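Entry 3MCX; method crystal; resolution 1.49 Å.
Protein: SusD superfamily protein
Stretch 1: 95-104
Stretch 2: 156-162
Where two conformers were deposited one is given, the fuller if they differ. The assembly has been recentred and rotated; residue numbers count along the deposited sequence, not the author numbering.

Stretch 1 95-104: IRQTNNLIQK
Stretch 2 156-162: IETSPSD

Residues 95–104 of this SusD superfamily protein form a regular α-helical segment, part of a longer helix, against which the irregular stretch 156–162 is laid. Helix phi/psi values stay near -60/-44, and backbone N to O distances are 2.9–3.0 Å from Asn99 N to Ile95 O through Lys104 N to Asn100 O. The second stretch is extended at Ile156 and Glu157 (-105/120, -116/121), turns at Thr158 (-126/14), and extends again through Ser159 (-146/162), Pro160 (-55/145) and Ser161 (-55/126). In register, Ile95 CA lies 7.4 Å from Glu157 CA and Asn99 CA 5.3 Å from Ser159 CA, so the stretches start out in the same direction. Together they bury 351 Å², with Pro160 (71 Å²) and Asn99 (70 Å²) the most covered.

Ile95 (m, t) is buried and points toward the loop; its CG2 lies 3.8 Å from Glu157 O and 4.2 Å from Glu157 CB, a branched aliphatic group filling space beside the backbone. Arg96 points sideways, with chi1 m, chi2 t, chi3 at -31° and chi4 at -114°, and makes its closest contacts through its aliphatic portion: CG is 3.5 Å from Glu157 OE1 and CD 3.2 Å from Ser161 OG. That hydroxyl (chi1 m) gives a weak hydrogen bond to Glu157 OE1, 3.2 Å from OG, linking Glu157 to Ser161 across the loop beside the arginine. Gln97 is out of reach, as is Thr98, whose p rotamer lets OG1 donate to Ile95 O at 2.7 Å within the helix.

Asn99 is the centre of the contact. Buried, directed toward the loop and in rotamer m (chi2 -35°), it donates from ND2 to Glu157 O at 3.0 Å with a nearly straight N-H...O angle of 169°, the one direct hydrogen bond between the stretches. The amide suits this place because ND2 also donates to water 2, at 2.8 Å from the water oxygen, while OD1 is hydrogen-bonded elsewhere in the structure. Water 2 lies 2.9 Å from both Glu157 OE1 and Ser159 O, in reach of each as a donor. Glu157 (m, t, chi3 10°) thus presents its carbonyl to Asn99 and its carboxylate to this water. Water 1 lies 3.0 Å from Asn99 O and 3.2 Å from Thr158 O, within donating reach of both backbone oxygens; the Thr158 and Ser159 side chains (both p) start away from the helix.

Asn100 (m, chi2 -10°) starts sideways, but its end comes nearer: OD1 is 3.6 Å from Pro160 CB and 2.6 Å from water 3, which accepts from Ser161 N at 3.2 Å. Leu101 is out of reach, and Ile102, though pointing toward the loop, is too far to touch it. Gln103 (t, p, chi3 26°) closes the contact, with CB 3.9 Å from Pro160 CG; the same CG is 4.0 Å from Asn99 O. The compact C-gamma-exo proline ring therefore packs over this turn of helix, while Lys104 makes no contact.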

# COMPACT_ATOMS: atom_id res chain seq x y z
N ILE A 95 4.96 -9.77 12.71
CA ILE A 95 5.03 -11.19 12.34
C ILE A 95 5.22 -12.06 13.60
O ILE A 95 4.52 -13.05 13.81
CB ILE A 95 6.13 -11.44 11.30
CG1 ILE A 95 5.69 -10.86 9.96
CG2 ILE A 95 6.47 -12.94 11.23
CD1 ILE A 95 6.79 -10.79 8.90
N ARG A 96 6.14 -11.64 14.44
CA ARG A 96 6.39 -12.38 15.67
C ARG A 96 5.15 -12.47 16.55
O ARG A 96 4.86 -13.51 17.09
CB ARG A 96 7.61 -11.81 16.38
CG ARG A 96 8.88 -12.03 15.56
CD ARG A 96 10.15 -11.55 16.21
NE ARG A 96 10.04 -10.39 17.08
CZ ARG A 96 10.61 -9.24 16.78
NH1 ARG A 96 11.28 -9.17 15.66
NH2 ARG A 96 10.50 -8.22 17.56
N GLN A 97 4.43 -11.38 16.68
CA GLN A 97 3.20 -11.41 17.45
C GLN A 97 2.14 -12.32 16.84
O GLN A 97 1.46 -13.04 17.55
CB GLN A 97 2.66 -9.99 17.65
CG GLN A 97 3.58 -9.15 18.55
CD GLN A 97 2.95 -7.84 19.00
OE1 GLN A 97 1.79 -7.56 18.72
NE2 GLN A 97 3.74 -7.04 19.72
N THR A 98 2.01 -12.30 15.51
CA THR A 98 1.10 -13.24 14.86
C THR A 98 1.50 -14.69 15.13
O THR A 98 0.63 -15.54 15.40
CB THR A 98 0.90 -13.05 13.34
OG1 THR A 98 2.10 -13.33 12.58
CG2 THR A 98 0.37 -11.65 13.00
N ASN A 99 2.80 -14.98 15.11
CA ASN A 99 3.26 -16.33 15.36
C ASN A 99 2.99 -16.77 16.79
O ASN A 99 2.57 -17.90 17.06
CB ASN A 99 4.75 -16.45 15.01
CG ASN A 99 4.96 -16.55 13.51
OD1 ASN A 99 4.14 -17.14 12.83
ND2 ASN A 99 6.07 -16.01 13.01
N ASN A 100 3.22 -15.87 17.75
CA ASN A 100 2.93 -16.16 19.14
C ASN A 100 1.43 -16.45 19.39
O ASN A 100 1.08 -17.39 20.09
CB ASN A 100 3.40 -15.00 20.03
CG ASN A 100 4.93 -14.89 20.09
OD1 ASN A 100 5.66 -15.79 19.62
ND2 ASN A 100 5.43 -13.79 20.65
N LEU A 101 0.58 -15.64 18.75
CA LEU A 101 -0.86 -15.80 18.90
C LEU A 101 -1.35 -17.09 18.25
O LEU A 101 -2.10 -17.83 18.87
CB LEU A 101 -1.58 -14.56 18.32
CG LEU A 101 -3.12 -14.57 18.38
CD1 LEU A 101 -3.67 -14.79 19.77
CD2 LEU A 101 -3.62 -13.26 17.77
N ILE A 102 -0.93 -17.32 17.01
CA ILE A 102 -1.30 -18.56 16.32
C ILE A 102 -0.85 -19.78 17.10
O ILE A 102 -1.62 -20.72 17.33
CB ILE A 102 -0.76 -18.60 14.88
CG1 ILE A 102 -1.43 -17.50 14.02
CG2 ILE A 102 -0.97 -20.01 14.28
CD1 ILE A 102 -0.70 -17.11 12.73
N GLN A 103 0.38 -19.76 17.60
CA GLN A 103 0.87 -20.87 18.39
C GLN A 103 0.10 -21.08 19.70
O GLN A 103 -0.17 -22.19 20.10
CB GLN A 103 2.38 -20.76 18.66
CG GLN A 103 2.95 -21.92 19.51
CD GLN A 103 2.79 -23.34 18.93
OE1 GLN A 103 2.69 -23.48 17.68
NE2 GLN A 103 2.80 -24.36 19.79
N LYS A 104 -0.23 -19.97 20.38
CA LYS A 104 -1.02 -20.07 21.60
C LYS A 104 -2.38 -20.73 21.33
O LYS A 104 -2.82 -21.58 22.08
CB LYS A 104 -1.20 -18.66 22.22
CG LYS A 104 -1.82 -18.62 23.58
CD LYS A 104 -0.96 -19.34 24.63
CE LYS A 104 -1.61 -19.31 26.03
NZ LYS A 104 -0.97 -20.26 26.98
N ILE A 156 11.92 -15.84 6.43
CA ILE A 156 10.58 -16.33 6.69
C ILE A 156 10.50 -16.94 8.08
O ILE A 156 11.18 -17.93 8.41
CB ILE A 156 10.15 -17.38 5.63
CG1 ILE A 156 10.14 -16.73 4.26
CG2 ILE A 156 8.75 -17.96 5.98
CD1 ILE A 156 9.82 -17.72 3.12
N GLU A 157 9.61 -16.35 8.89
CA GLU A 157 9.27 -16.90 10.22
C GLU A 157 7.81 -17.33 10.32
O GLU A 157 6.91 -16.52 10.14
CB GLU A 157 9.54 -15.86 11.31
CG GLU A 157 10.99 -15.48 11.41
CD GLU A 157 11.30 -14.51 12.56
OE1 GLU A 157 10.40 -14.28 13.41
OE2 GLU A 157 12.45 -14.01 12.63
N THR A 158 7.57 -18.60 10.62
CA THR A 158 6.20 -19.12 10.75
C THR A 158 5.95 -19.84 12.09
O THR A 158 4.95 -20.54 12.28
CB THR A 158 5.82 -20.04 9.57
OG1 THR A 158 6.69 -21.17 9.54
CG2 THR A 158 5.86 -19.28 8.21
N SER A 159 6.87 -19.64 13.02
CA SER A 159 6.78 -20.22 14.35
C SER A 159 7.41 -19.19 15.28
O SER A 159 8.12 -18.30 14.83
CB SER A 159 7.54 -21.56 14.42
OG SER A 159 8.91 -21.38 14.04
N PRO A 160 7.14 -19.30 16.59
CA PRO A 160 7.80 -18.33 17.48
C PRO A 160 9.31 -18.35 17.30
O PRO A 160 9.89 -19.40 17.03
CB PRO A 160 7.40 -18.83 18.87
CG PRO A 160 6.00 -19.36 18.63
CD PRO A 160 6.12 -20.09 17.29
N SER A 161 9.92 -17.16 17.43
CA SER A 161 11.33 -16.95 17.11
C SER A 161 12.28 -17.89 17.83
O SER A 161 12.24 -18.00 19.06
CB SER A 161 11.73 -15.51 17.43
OG SER A 161 11.14 -14.61 16.52
N ASP A 162 13.11 -18.58 17.06
CA ASP A 162 14.24 -19.35 17.57
C ASP A 162 15.43 -18.35 17.67
O ASP A 162 16.16 -18.15 16.71
CB ASP A 162 14.51 -20.47 16.54
CG ASP A 162 15.52 -21.49 17.01
OD1 ASP A 162 16.38 -21.17 17.87
OD2 ASP A 162 15.46 -22.62 16.46
O HOH W 1 3.23 -19.81 14.89
O HOH W 2 8.14 -15.42 14.81
O HOH W 3 7.52 -15.05 17.97